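Local structure of E1 (Kluyveromyces marxianus, 3VX6) at residues A[9-14]-A[209-214]; A[37-42]-A[85-90]; A[95-100]-A[124-129]; A[201-206]-A[233-238]. The protein is the N-terminal part of Atg7, the E1-like enzyme that activates ATG12 and ATG8 for conjugation in autophagy and cytoplasm-to-vacuole transport. All coordinates share one frame; numbering follows the deposited sequence.

Contact 1 of 4, residues A[9-14]-A[209-214]; sequences LKFAPS and DIPSAV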
loop_
_atom_site.group_PDB
_atom_site.type_symbol
_atom_site.label_atom_id
_atom_site.label_comp_id
_atom_site.label_asym_id
_atom_site.label_seq_id
_atom_site.Cartn_x
_atom_site.Cartn_y
_atom_site.Cartn_z
ATOM N N LEU A 9 -9.939 -15.974 1.463
ATOM C CA LEU A 9 -9.323 -14.915 2.255
ATOM C C LEU A 9 -9.689 -13.582 1.626
ATOM O O LEU A 9 -9.440 -13.362 0.445
ATOM C CB LEU A 9 -7.800 -15.072 2.266
ATOM C CG LEU A 9 -7.005 -13.897 2.836
ATOM C CD1 LEU A 9 -7.394 -13.680 4.285
ATOM C CD2 LEU A 9 -5.523 -14.169 2.702
ATOM N N LYS A 10 -10.285 -12.698 2.418
ATOM C CA LYS A 10 -10.686 -11.384 1.929
ATOM C C LYS A 10 -9.693 -10.327 2.380
ATOM O O LYS A 10 -9.007 -10.488 3.386
ATOM C CB LYS A 10 -12.094 -11.035 2.428
ATOM C CG LYS A 10 -13.119 -12.117 2.140
ATOM C CD LYS A 10 -13.083 -12.532 0.672
ATOM C CE LYS A 10 -13.839 -13.835 0.437
ATOM N NZ LYS A 10 -13.693 -14.327 -0.971
ATOM N N PHE A 11 -9.624 -9.238 1.633
ATOM C CA PHE A 11 -8.697 -8.183 1.969
ATOM C C PHE A 11 -9.417 -6.856 2.111
ATOM O O PHE A 11 -10.254 -6.502 1.287
ATOM C CB PHE A 11 -7.639 -8.101 0.882
ATOM C CG PHE A 11 -7.004 -9.423 0.564
ATOM C CD1 PHE A 11 -5.826 -9.819 1.191
ATOM C CD2 PHE A 11 -7.594 -10.281 -0.353
ATOM C CE1 PHE A 11 -5.243 -11.054 0.906
ATOM C CE2 PHE A 11 -7.022 -11.509 -0.640
ATOM C CZ PHE A 11 -5.845 -11.899 -0.012
ATOM N N ALA A 12 -9.102 -6.125 3.170
ATOM C CA ALA A 12 -9.727 -4.830 3.393
ATOM C C ALA A 12 -9.068 -3.816 2.480
ATOM O O ALA A 12 -7.913 -3.984 2.088
ATOM C CB ALA A 12 -9.547 -4.399 4.844
ATOM N N PRO A 13 -9.800 -2.764 2.103
ATOM C CA PRO A 13 -9.148 -1.783 1.239
ATOM C C PRO A 13 -7.895 -1.447 2.029
ATOM O O PRO A 13 -7.972 -1.253 3.241
ATOM C CB PRO A 13 -10.157 -0.636 1.199
ATOM C CG PRO A 13 -10.884 -0.769 2.521
ATOM C CD PRO A 13 -11.089 -2.258 2.603
ATOM N N SER A 14 -6.748 -1.410 1.361
ATOM C CA SER A 14 -5.471 -1.158 2.030
ATOM C C SER A 14 -5.289 0.173 2.769
ATOM O O SER A 14 -4.317 0.338 3.509
ATOM C CB SER A 14 -4.325 -1.332 1.026
ATOM O OG SER A 14 -4.226 -2.669 0.557
ATOM N N ASP A 209 -8.569 -10.361 11.390
ATOM C CA ASP A 209 -8.100 -11.354 10.432
ATOM C C ASP A 209 -8.234 -11.030 8.965
ATOM O O ASP A 209 -8.063 -11.896 8.104
ATOM C CB ASP A 209 -8.750 -12.702 10.722
ATOM C CG ASP A 209 -8.337 -13.251 12.064
ATOM O OD1 ASP A 209 -7.170 -13.022 12.467
ATOM O OD2 ASP A 209 -9.176 -13.909 12.714
ATOM N N ILE A 210 -8.549 -9.785 8.662
ATOM C CA ILE A 210 -8.642 -9.415 7.268
ATOM C C ILE A 210 -7.463 -8.497 7.056
ATOM O O ILE A 210 -7.416 -7.384 7.576
ATOM C CB ILE A 210 -9.970 -8.710 6.933
ATOM C CG1 ILE A 210 -11.132 -9.672 7.184
ATOM C CG2 ILE A 210 -9.973 -8.271 5.468
ATOM C CD1 ILE A 210 -12.465 -9.130 6.756
ATOM N N PRO A 211 -6.456 -8.988 6.332
ATOM C CA PRO A 211 -5.277 -8.181 6.073
ATOM C C PRO A 211 -5.613 -7.226 4.940
ATOM O O PRO A 211 -6.563 -7.454 4.185
ATOM C CB PRO A 211 -4.241 -9.229 5.678
ATOM C CG PRO A 211 -5.056 -10.180 4.891
ATOM C CD PRO A 211 -6.318 -10.325 5.727
ATOM N N SER A 212 -4.842 -6.155 4.828
ATOM C CA SER A 212 -5.083 -5.196 3.773
ATOM C C SER A 212 -4.888 -5.878 2.419
ATOM O O SER A 212 -4.098 -6.816 2.294
ATOM C CB SER A 212 -4.134 -4.007 3.939
ATOM O OG SER A 212 -2.858 -4.444 4.371
ATOM N N ALA A 213 -5.630 -5.417 1.417
ATOM C CA ALA A 213 -5.542 -5.970 0.073
ATOM C C ALA A 213 -4.095 -5.992 -0.415
ATOM O O ALA A 213 -3.760 -6.656 -1.394
ATOM C CB ALA A 213 -6.414 -5.140 -0.885
ATOM N N VAL A 214 -3.233 -5.267 0.279
ATOM C CA VAL A 214 -1.824 -5.182 -0.103
ATOM C C VAL A 214 -1.053 -6.479 0.182
ATOM O O VAL A 214 0.056 -6.686 -0.302
ATOM C CB VAL A 214 -1.161 -3.983 0.606
ATOM C CG1 VAL A 214 -0.600 -4.410 1.951
ATOM C CG2 VAL A 214 -0.130 -3.364 -0.297
#
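Ala12 and Ser212 face each other in a single backbone bridge that joins two irregular segments, 9-14 and 209-214. Two bonds define it. Ala12 N donates to Pro211 O at 3.0 Å, with the donor tilted 32° from that carbonyl plane, and Ala213 N returns a bond to Ala12 O at 2.8 Å, lying in the plane of the acceptor carbonyl.

The closely packed part runs from Leu9 through Phe11 and Pro211 to Ser14. The chi1 of -51° sets Phe11 CG anti to its carbonyl carbon. Ring atom CD1 lies 3.8 Å from Pro211 CG, which approaches obliquely, while Ser212 O sits at the ring edge, 3.6 Å from the same Phe11 CD1. Leu9 CD1 meets the adjacent proline atom, 3.8 Å from Pro211 CD. Buried Ser14 fits beside Ser212 and Val214, its OG 3.6 Å from Ser212 CB. Strand 151-159 backs Leu9 through Tyr152 and Ile154, and helix 215-225 meets Phe11 through Thr215 and Lys216. Partly exposed Ile210 packs CG2 on the 10-12 backbone, 3.2 Å from Lys10 O.

The loose side belongs to Lys10 and Asp209, exposed residues whose charged groups turn from the partner segment. Ser212 OG bonds Asp203 OD2 and Phe204 N, linking the bridge to the loop after strand 198-202.

No charged pair spans the two segments. Both bonds of the Ala12-Ser212 bridge are main-chain N-H to C=O, and Leu9, Phe11 and Pro211 add apolar surface that keeps the N-terminal segment beside the approach to helix 215-225.

Contact 2 of 4, residues A[37-42]-A[85-90]; sequences LDSDEK and NFNTIE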
loop_
_atom_site.group_PDB
_atom_site.type_symbol
_atom_site.label_atom_id
_atom_site.label_comp_id
_atom_site.label_asym_id
_atom_site.label_seq_id
_atom_site.Cartn_x
_atom_site.Cartn_y
_atom_site.Cartn_z
ATOM N N LEU A 37 2.453 22.881 -16.609
ATOM C CA LEU A 37 1.262 22.757 -17.442
ATOM C C LEU A 37 1.004 21.296 -17.798
ATOM O O LEU A 37 -0.069 20.943 -18.282
ATOM C CB LEU A 37 1.428 23.594 -18.705
ATOM C CG LEU A 37 0.280 23.581 -19.706
ATOM C CD1 LEU A 37 0.259 24.899 -20.441
ATOM C CD2 LEU A 37 0.438 22.418 -20.670
ATOM N N ASP A 38 2.004 20.452 -17.561
ATOM C CA ASP A 38 1.884 19.026 -17.812
ATOM C C ASP A 38 1.333 18.405 -16.540
ATOM O O ASP A 38 0.988 19.111 -15.601
ATOM C CB ASP A 38 3.248 18.410 -18.127
ATOM C CG ASP A 38 3.503 18.290 -19.618
ATOM O OD1 ASP A 38 2.656 17.685 -20.317
ATOM O OD2 ASP A 38 4.548 18.790 -20.089
ATOM N N SER A 39 1.253 17.086 -16.503
ATOM C CA SER A 39 0.745 16.414 -15.325
ATOM C C SER A 39 1.849 16.267 -14.279
ATOM O O SER A 39 2.944 15.805 -14.577
ATOM C CB SER A 39 0.174 15.059 -15.728
ATOM O OG SER A 39 -0.880 15.247 -16.662
ATOM N N ASP A 40 1.552 16.678 -13.053
ATOM C CA ASP A 40 2.518 16.618 -11.961
ATOM C C ASP A 40 2.647 15.199 -11.427
ATOM O O ASP A 40 1.655 14.579 -11.059
ATOM C CB ASP A 40 2.083 17.534 -10.809
ATOM C CG ASP A 40 1.618 18.907 -11.281
ATOM O OD1 ASP A 40 2.472 19.765 -11.612
ATOM O OD2 ASP A 40 0.385 19.124 -11.321
ATOM N N GLU A 41 3.876 14.697 -11.382
ATOM C CA GLU A 41 4.153 13.357 -10.875
ATOM C C GLU A 41 5.087 13.522 -9.665
ATOM O O GLU A 41 6.311 13.428 -9.782
ATOM C CB GLU A 41 4.803 12.518 -11.981
ATOM C CG GLU A 41 4.618 11.014 -11.846
ATOM C CD GLU A 41 4.845 10.292 -13.170
ATOM O OE1 GLU A 41 3.945 10.340 -14.043
ATOM O OE2 GLU A 41 5.928 9.688 -13.346
ATOM N N LYS A 42 4.484 13.793 -8.508
ATOM C CA LYS A 42 5.207 14.017 -7.261
ATOM C C LYS A 42 5.266 12.797 -6.372
ATOM O O LYS A 42 4.416 11.919 -6.437
ATOM C CB LYS A 42 4.551 15.142 -6.450
ATOM C CG LYS A 42 5.193 16.523 -6.570
ATOM C CD LYS A 42 4.625 17.329 -7.717
ATOM C CE LYS A 42 5.356 18.659 -7.864
ATOM N NZ LYS A 42 4.807 19.487 -8.990
ATOM N N ASN A 85 -0.881 14.274 -10.743
ATOM C CA ASN A 85 -1.888 15.304 -10.906
ATOM C C ASN A 85 -2.066 15.708 -12.369
ATOM O O ASN A 85 -1.185 16.346 -12.959
ATOM C CB ASN A 85 -1.521 16.554 -10.106
ATOM C CG ASN A 85 -2.572 17.649 -10.241
ATOM O OD1 ASN A 85 -3.687 17.506 -9.736
ATOM N ND2 ASN A 85 -2.230 18.734 -10.941
ATOM N N PHE A 86 -3.211 15.342 -12.941
ATOM C CA PHE A 86 -3.544 15.696 -14.316
ATOM C C PHE A 86 -3.804 17.202 -14.423
ATOM O O PHE A 86 -4.241 17.849 -13.461
ATOM C CB PHE A 86 -4.767 14.905 -14.769
ATOM C CG PHE A 86 -4.488 13.456 -14.953
ATOM C CD1 PHE A 86 -3.695 13.021 -16.012
ATOM C CD2 PHE A 86 -4.952 12.523 -14.033
ATOM C CE1 PHE A 86 -3.363 11.679 -16.152
ATOM C CE2 PHE A 86 -4.628 11.184 -14.158
ATOM C CZ PHE A 86 -3.827 10.759 -15.225
ATOM N N ASN A 87 -3.518 17.757 -15.596
ATOM C CA ASN A 87 -3.685 19.183 -15.828
ATOM C C ASN A 87 -5.085 19.569 -16.261
ATOM O O ASN A 87 -5.473 20.730 -16.151
ATOM C CB ASN A 87 -2.654 19.672 -16.858
ATOM C CG ASN A 87 -2.490 18.714 -18.042
ATOM O OD1 ASN A 87 -3.050 17.606 -18.061
ATOM N ND2 ASN A 87 -1.703 19.134 -19.029
ATOM N N THR A 88 -5.853 18.605 -16.748
ATOM C CA THR A 88 -7.204 18.915 -17.171
ATOM C C THR A 88 -8.162 17.877 -16.624
ATOM O O THR A 88 -7.778 16.724 -16.412
ATOM C CB THR A 88 -7.340 18.959 -18.717
ATOM O OG1 THR A 88 -7.735 17.673 -19.209
ATOM C CG2 THR A 88 -6.021 19.359 -19.355
ATOM N N ILE A 89 -9.405 18.298 -16.390
ATOM C CA ILE A 89 -10.439 17.413 -15.862
ATOM C C ILE A 89 -10.705 16.260 -16.829
ATOM O O ILE A 89 -10.977 15.142 -16.412
ATOM C CB ILE A 89 -11.767 18.187 -15.620
ATOM C CG1 ILE A 89 -12.774 17.311 -14.870
ATOM C CG2 ILE A 89 -12.387 18.597 -16.946
ATOM C CD1 ILE A 89 -12.501 17.168 -13.394
ATOM N N GLU A 90 -10.622 16.532 -18.125
ATOM C CA GLU A 90 -10.861 15.503 -19.128
ATOM C C GLU A 90 -9.758 14.457 -19.114
ATOM O O GLU A 90 -10.030 13.265 -19.250
ATOM C CB GLU A 90 -10.983 16.123 -20.521
ATOM C CG GLU A 90 -12.196 17.019 -20.691
ATOM C CD GLU A 90 -11.888 18.498 -20.488
ATOM O OE1 GLU A 90 -11.019 18.843 -19.654
ATOM O OE2 GLU A 90 -12.537 19.328 -21.162
#
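Asp40 and Asn85 meet as an antiparallel hydrogen-bonded pair at the junction of strands 40-47 and 78-86. Asp40 N donates to Asn85 O at 2.8 Å, and Asn85 N to Asp40 O at 2.6 Å. Their side chains run alongside one another on the same face of the sheet, with carboxylate and amide planes only 19° apart. Asn85 ND2 closes the pair on Asp40 OD2 at 2.7 Å, meeting that oxygen nearly along its C-O axis.

Beyond the strand pair, Asn87 ND2 donates to Leu37 O at 2.5 Å. The chi1 of 43° carries Asn87 CG across to the other segment, 3.3 Å from Leu37 O. An alanine here would remove the amide and would probably leave Leu37 O without this donor, with the loop at 37-39 less firmly tied to segment 85-90.

The next shell engages both polar groups of the strand pair. Lys42 NZ forms a salt bridge with Asp40 OD1 at 3.5 Å, and Asn85 OD1 accepts from Ser127 OG on the neighbouring strand 123-130. Helix 21-33 packs on the pair, Lys31 against both residues and Leu27 against Asn85.

Each oxygen of the buried Asp40 carboxylate thus has its own partner, amide or ammonium, which would be expected to favour its ionised form.

Contact 3 of 4, residues A[95-100]-A[124-129]; sequences CNKIQF and YMISFA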
loop_
_atom_site.group_PDB
_atom_site.type_symbol
_atom_site.label_atom_id
_atom_site.label_comp_id
_atom_site.label_asym_id
_atom_site.label_seq_id
_atom_site.Cartn_x
_atom_site.Cartn_y
_atom_site.Cartn_z
ATOM N N CYS A 95 -8.220 9.418 -18.057
ATOM C CA CYS A 95 -7.098 8.597 -17.640
ATOM C C CYS A 95 -7.546 7.152 -17.542
ATOM O O CYS A 95 -8.449 6.838 -16.772
ATOM C CB CYS A 95 -6.565 9.030 -16.275
ATOM S SG CYS A 95 -5.455 7.790 -15.554
ATOM N N ASN A 96 -6.935 6.272 -18.328
ATOM C CA ASN A 96 -7.293 4.858 -18.263
ATOM C C ASN A 96 -6.866 4.376 -16.870
ATOM O O ASN A 96 -5.749 3.878 -16.684
ATOM C CB ASN A 96 -6.543 4.069 -19.336
ATOM C CG ASN A 96 -7.052 2.657 -19.477
ATOM O OD1 ASN A 96 -7.263 1.964 -18.489
ATOM N ND2 ASN A 96 -7.246 2.216 -20.714
ATOM N N LYS A 97 -7.755 4.542 -15.895
ATOM C CA LYS A 97 -7.445 4.154 -14.526
ATOM C C LYS A 97 -7.009 2.706 -14.376
ATOM O O LYS A 97 -6.132 2.414 -13.575
ATOM C CB LYS A 97 -8.631 4.434 -13.591
ATOM C CG LYS A 97 -8.818 5.905 -13.227
ATOM C CD LYS A 97 -9.561 6.638 -14.316
ATOM C CE LYS A 97 -9.611 8.131 -14.074
ATOM N NZ LYS A 97 -10.479 8.785 -15.096
ATOM N N ILE A 98 -7.613 1.804 -15.144
ATOM C CA ILE A 98 -7.266 0.388 -15.066
ATOM C C ILE A 98 -5.866 0.080 -15.613
ATOM O O ILE A 98 -5.099 -0.692 -15.017
ATOM C CB ILE A 98 -8.318 -0.475 -15.802
ATOM C CG1 ILE A 98 -7.655 -1.717 -16.381
ATOM C CG2 ILE A 98 -9.012 0.341 -16.867
ATOM C CD1 ILE A 98 -8.592 -2.584 -17.155
ATOM N N GLN A 99 -5.532 0.677 -16.746
ATOM C CA GLN A 99 -4.220 0.468 -17.326
ATOM C C GLN A 99 -3.172 1.049 -16.375
ATOM O O GLN A 99 -2.068 0.512 -16.220
ATOM C CB GLN A 99 -4.139 1.166 -18.679
ATOM C CG GLN A 99 -2.792 1.046 -19.376
ATOM C CD GLN A 99 -2.306 -0.393 -19.473
ATOM O OE1 GLN A 99 -3.076 -1.310 -19.788
ATOM N NE2 GLN A 99 -1.017 -0.596 -19.210
ATOM N N PHE A 100 -3.543 2.145 -15.725
ATOM C CA PHE A 100 -2.651 2.825 -14.803
ATOM C C PHE A 100 -2.333 1.992 -13.586
ATOM O O PHE A 100 -1.176 1.789 -13.250
ATOM C CB PHE A 100 -3.262 4.167 -14.375
ATOM C CG PHE A 100 -2.557 4.819 -13.225
ATOM C CD1 PHE A 100 -2.839 4.440 -11.912
ATOM C CD2 PHE A 100 -1.604 5.811 -13.450
ATOM C CE1 PHE A 100 -2.182 5.039 -10.837
ATOM C CE2 PHE A 100 -0.943 6.413 -12.388
ATOM C CZ PHE A 100 -1.231 6.028 -11.073
ATOM N N TYR A 124 -0.559 5.522 -4.870
ATOM C CA TYR A 124 -0.505 6.392 -6.022
ATOM C C TYR A 124 -1.793 7.208 -6.040
ATOM O O TYR A 124 -2.888 6.697 -5.776
ATOM C CB TYR A 124 -0.399 5.540 -7.283
ATOM C CG TYR A 124 0.799 4.611 -7.285
ATOM C CD1 TYR A 124 2.003 4.999 -7.881
ATOM C CD2 TYR A 124 0.736 3.346 -6.676
ATOM C CE1 TYR A 124 3.115 4.153 -7.878
ATOM C CE2 TYR A 124 1.849 2.490 -6.663
ATOM C CZ TYR A 124 3.038 2.903 -7.271
ATOM O OH TYR A 124 4.152 2.086 -7.296
ATOM N N MET A 125 -1.663 8.486 -6.340
ATOM C CA MET A 125 -2.827 9.338 -6.372
ATOM C C MET A 125 -2.878 10.051 -7.701
ATOM O O MET A 125 -1.870 10.544 -8.166
ATOM C CB MET A 125 -2.749 10.362 -5.236
ATOM C CG MET A 125 -3.939 11.286 -5.157
ATOM S SD MET A 125 -3.774 12.486 -3.831
ATOM C CE MET A 125 -4.415 13.934 -4.662
ATOM N N ILE A 126 -4.032 10.053 -8.344
ATOM C CA ILE A 126 -4.155 10.800 -9.580
ATOM C C ILE A 126 -5.094 11.909 -9.164
ATOM O O ILE A 126 -5.949 11.721 -8.296
ATOM C CB ILE A 126 -4.767 9.992 -10.746
ATOM C CG1 ILE A 126 -6.095 9.355 -10.322
ATOM C CG2 ILE A 126 -3.740 8.977 -11.250
ATOM C CD1 ILE A 126 -6.874 8.700 -11.461
ATOM N N SER A 127 -4.927 13.082 -9.743
ATOM C CA SER A 127 -5.780 14.181 -9.353
ATOM C C SER A 127 -5.846 15.248 -10.409
ATOM O O SER A 127 -5.124 15.224 -11.403
ATOM C CB SER A 127 -5.279 14.804 -8.040
ATOM O OG SER A 127 -3.977 15.362 -8.172
ATOM N N PHE A 128 -6.759 16.172 -10.182
ATOM C CA PHE A 128 -6.942 17.304 -11.046
ATOM C C PHE A 128 -7.257 18.415 -10.093
ATOM O O PHE A 128 -8.303 18.411 -9.434
ATOM C CB PHE A 128 -8.111 17.130 -12.000
ATOM C CG PHE A 128 -8.412 18.373 -12.779
ATOM C CD1 PHE A 128 -9.703 18.896 -12.817
ATOM C CD2 PHE A 128 -7.390 19.048 -13.447
ATOM C CE1 PHE A 128 -9.970 20.068 -13.505
ATOM C CE2 PHE A 128 -7.650 20.219 -14.135
ATOM C CZ PHE A 128 -8.945 20.731 -14.166
ATOM N N ALA A 129 -6.324 19.344 -9.981
ATOM C CA ALA A 129 -6.516 20.476 -9.106
ATOM C C ALA A 129 -7.021 21.583 -10.006
ATOM O O ALA A 129 -6.269 22.132 -10.820
ATOM C CB ALA A 129 -5.204 20.866 -8.449
#
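Phe100 and Ile126 are brought together by their first torsions: Phe100 CG is anti to the backbone N (chi1 168°), and Ile126 has chi1 at 53°, a rotation that leaves CG2 anti to the carbonyl carbon. CG2 consequently lies over one face of the Phe100 ring, 4.1 Å from the centroid and 21° off the ring normal, a CH-pi contact offset toward the rim. The two side chains pass one another antiparallel.

The ring edge has a separate neighbour. Tyr124 CB lies near the ring plane, 3.9 Å from Phe100 CZ. On the other branch of the isoleucine, CD1 meets the aliphatic part of Lys97, which crosses it at about a right angle, with Lys97 CE 3.8 Å from Ile126 CD1. The ammonium end of Lys97 turns elsewhere, to Phe92 O and to the Phe92 ring as a cation-pi pair.

These contacts seat the first turn of helix 97-114 on strand 123-130. That strand runs parallel to its neighbour 78-86, and helices 89-94 and 97-114 lie between them in the chain, making a beta-alpha-beta crossover. Trp262 also meets the Phe100 ring and binds Lys97 O through NE1.

No hydrogen bond links the two segments, so helix and sheet adhere here through dispersion and CH-pi contact, while the lysine ammonium is engaged by Phe92 instead.

Contact 4 of 4, residues A[201-206]-A[233-238]; sequences FKDFSH and ICFLRS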
loop_
_atom_site.group_PDB
_atom_site.type_symbol
_atom_site.label_atom_id
_atom_site.label_comp_id
_atom_site.label_asym_id
_atom_site.label_seq_id
_atom_site.Cartn_x
_atom_site.Cartn_y
_atom_site.Cartn_z
ATOM N N PHE A 201 4.504 -8.765 8.497
ATOM C CA PHE A 201 3.942 -7.569 7.897
ATOM C C PHE A 201 3.174 -6.706 8.897
ATOM O O PHE A 201 2.307 -7.197 9.620
ATOM C CB PHE A 201 3.024 -8.018 6.748
ATOM C CG PHE A 201 2.183 -6.928 6.144
ATOM C CD1 PHE A 201 0.845 -7.173 5.831
ATOM C CD2 PHE A 201 2.715 -5.684 5.844
ATOM C CE1 PHE A 201 0.065 -6.205 5.237
ATOM C CE2 PHE A 201 1.935 -4.706 5.246
ATOM C CZ PHE A 201 0.615 -4.964 4.943
ATOM N N LYS A 202 3.524 -5.423 8.961
ATOM C CA LYS A 202 2.809 -4.502 9.830
ATOM C C LYS A 202 1.599 -4.156 8.979
ATOM O O LYS A 202 1.615 -3.243 8.154
ATOM C CB LYS A 202 3.665 -3.278 10.142
ATOM C CG LYS A 202 4.649 -3.555 11.273
ATOM C CD LYS A 202 5.986 -2.828 11.124
ATOM C CE LYS A 202 6.881 -3.150 12.311
ATOM N NZ LYS A 202 8.175 -2.427 12.285
ATOM N N ASP A 203 0.558 -4.952 9.173
ATOM C CA ASP A 203 -0.693 -4.844 8.446
ATOM C C ASP A 203 -1.323 -3.450 8.384
ATOM O O ASP A 203 -1.285 -2.682 9.349
ATOM C CB ASP A 203 -1.673 -5.836 9.053
ATOM C CG ASP A 203 -2.732 -6.276 8.081
ATOM O OD1 ASP A 203 -3.570 -7.101 8.490
ATOM O OD2 ASP A 203 -2.736 -5.808 6.922
ATOM N N PHE A 204 -1.900 -3.132 7.229
ATOM C CA PHE A 204 -2.565 -1.853 7.028
ATOM C C PHE A 204 -4.019 -2.004 7.366
ATOM O O PHE A 204 -4.839 -1.152 7.060
ATOM C CB PHE A 204 -2.430 -1.390 5.586
ATOM C CG PHE A 204 -1.049 -0.976 5.224
ATOM C CD1 PHE A 204 -0.061 -0.894 6.195
ATOM C CD2 PHE A 204 -0.734 -0.661 3.917
ATOM C CE1 PHE A 204 1.221 -0.504 5.868
ATOM C CE2 PHE A 204 0.541 -0.268 3.575
ATOM C CZ PHE A 204 1.527 -0.189 4.553
ATOM N N SER A 205 -4.356 -3.119 7.982
ATOM C CA SER A 205 -5.730 -3.314 8.363
ATOM C C SER A 205 -5.710 -3.726 9.815
ATOM O O SER A 205 -4.797 -4.421 10.250
ATOM C CB SER A 205 -6.386 -4.399 7.504
ATOM O OG SER A 205 -7.751 -4.575 7.857
ATOM N N HIS A 206 -6.697 -3.250 10.563
ATOM C CA HIS A 206 -6.853 -3.593 11.964
ATOM C C HIS A 206 -8.119 -4.418 12.028
ATOM O O HIS A 206 -8.597 -4.755 13.115
ATOM C CB HIS A 206 -7.024 -2.355 12.837
ATOM C CG HIS A 206 -5.735 -1.757 13.294
ATOM N ND1 HIS A 206 -5.683 -0.653 14.119
ATOM C CD2 HIS A 206 -4.452 -2.088 13.022
ATOM C CE1 HIS A 206 -4.421 -0.328 14.329
ATOM N NE2 HIS A 206 -3.653 -1.181 13.674
ATOM N N ILE A 233 2.547 -15.647 6.829
ATOM C CA ILE A 233 2.728 -14.220 7.029
ATOM C C ILE A 233 2.216 -13.757 8.377
ATOM O O ILE A 233 1.069 -14.020 8.737
ATOM C CB ILE A 233 1.996 -13.420 5.949
ATOM C CG1 ILE A 233 2.538 -13.804 4.569
ATOM C CG2 ILE A 233 2.143 -11.930 6.226
ATOM C CD1 ILE A 233 1.743 -13.237 3.424
ATOM N N CYS A 234 3.076 -13.071 9.123
ATOM C CA CYS A 234 2.702 -12.532 10.428
ATOM C C CYS A 234 2.142 -11.131 10.221
ATOM O O CYS A 234 2.814 -10.262 9.677
ATOM C CB CYS A 234 3.923 -12.454 11.347
ATOM S SG CYS A 234 4.638 -14.040 11.739
ATOM N N PHE A 235 0.910 -10.914 10.651
ATOM C CA PHE A 235 0.274 -9.614 10.500
ATOM C C PHE A 235 0.263 -8.893 11.832
ATOM O O PHE A 235 -0.567 -9.170 12.694
ATOM C CB PHE A 235 -1.143 -9.800 9.965
ATOM C CG PHE A 235 -1.186 -10.416 8.589
ATOM C CD1 PHE A 235 -0.800 -9.679 7.470
ATOM C CD2 PHE A 235 -1.573 -11.744 8.413
ATOM C CE1 PHE A 235 -0.803 -10.256 6.194
ATOM C CE2 PHE A 235 -1.578 -12.328 7.139
ATOM C CZ PHE A 235 -1.192 -11.583 6.030
ATOM N N LEU A 236 1.199 -7.973 12.008
ATOM C CA LEU A 236 1.281 -7.239 13.258
ATOM C C LEU A 236 0.405 -6.000 13.296
ATOM O O LEU A 236 0.346 -5.222 12.344
ATOM C CB LEU A 236 2.731 -6.867 13.566
ATOM C CG LEU A 236 3.588 -8.089 13.888
ATOM C CD1 LEU A 236 3.932 -8.818 12.597
ATOM C CD2 LEU A 236 4.853 -7.659 14.607
ATOM N N ARG A 237 -0.278 -5.837 14.421
ATOM C CA ARG A 237 -1.168 -4.708 14.648
ATOM C C ARG A 237 -0.972 -4.165 16.066
ATOM O O ARG A 237 -0.844 -4.925 17.031
ATOM C CB ARG A 237 -2.636 -5.134 14.476
ATOM C CG ARG A 237 -3.157 -5.241 13.039
ATOM C CD ARG A 237 -3.019 -6.644 12.456
ATOM N NE ARG A 237 -3.749 -6.789 11.197
ATOM C CZ ARG A 237 -5.060 -6.994 11.102
ATOM N NH1 ARG A 237 -5.803 -7.084 12.195
ATOM N NH2 ARG A 237 -5.632 -7.108 9.911
ATOM N N SER A 238 -0.943 -2.849 16.204
ATOM C CA SER A 238 -0.799 -2.271 17.533
ATOM C C SER A 238 -2.161 -2.479 18.208
ATOM O O SER A 238 -2.331 -2.299 19.405
ATOM C CB SER A 238 -0.459 -0.783 17.415
ATOM O OG SER A 238 -1.399 -0.115 16.592
#
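Arg237 and Asp203 tie together the ends of the two parallel strands of a beta-alpha-beta unit, 198-202 and 231-236, whose connection contains helix 215-225. Within the strands, Phe201 N donates to Cys234 O, and Leu236 N to Phe201 O at 2.7 Å. Phe201 and Phe235, paired on one face of the sheet, meet rim to rim with ring planes at 76° and centroids 6.0 Å apart.

Along Arg237, CB lies 3.8 Å from His206 CD2, and CG also packs against that ring atom. A bend at chi2 (92°) turns the chain, and CD comes 3.7 Å from Asp203 CB. NE donates to Asp203 OD1 at 2.7 Å. His206 CA covers one face of the guanidinium, and NH1 bonds Ser241 OG and Leu207 O, outside the two segments.

An alanine here would remove the guanidinium and would probably leave the buried Asp203 carboxylate without its compensating charge, OD1 losing both arginine donors. The other oxygen, OD2, takes weak bonds from Phe204 N and Ser205 N.

The salt bridge is side-on and converges on one atom: Arg237 NH2 meets Asp203 OD1 at 2.5 Å from 41° above the carboxylate plane, on the same face as NE.

In the fold
From the N terminus, segment 9-14 opens the longest loop, closed by contact 1 at 209-214, 195 residues away at the nearest ends. This pins the loop before strand 16-19 to the one between strand 198-202 and helix 215-225. Contacts 2 and 3 both fall within that span, in series: 37-42 with 85-90 joins two strands of one mixed sheet, and 95-100 with 124-129 seats a helix on it. They touch through Phe86 N to Ser127 O. Contact 4 opens at 201-206 before contact 1 closes and ends at 233-238, so these two cross and touch, centres about 10 Å apart. Contact 4 belongs to the second mixed sheet, its centre about 34 Å from that of contact 2.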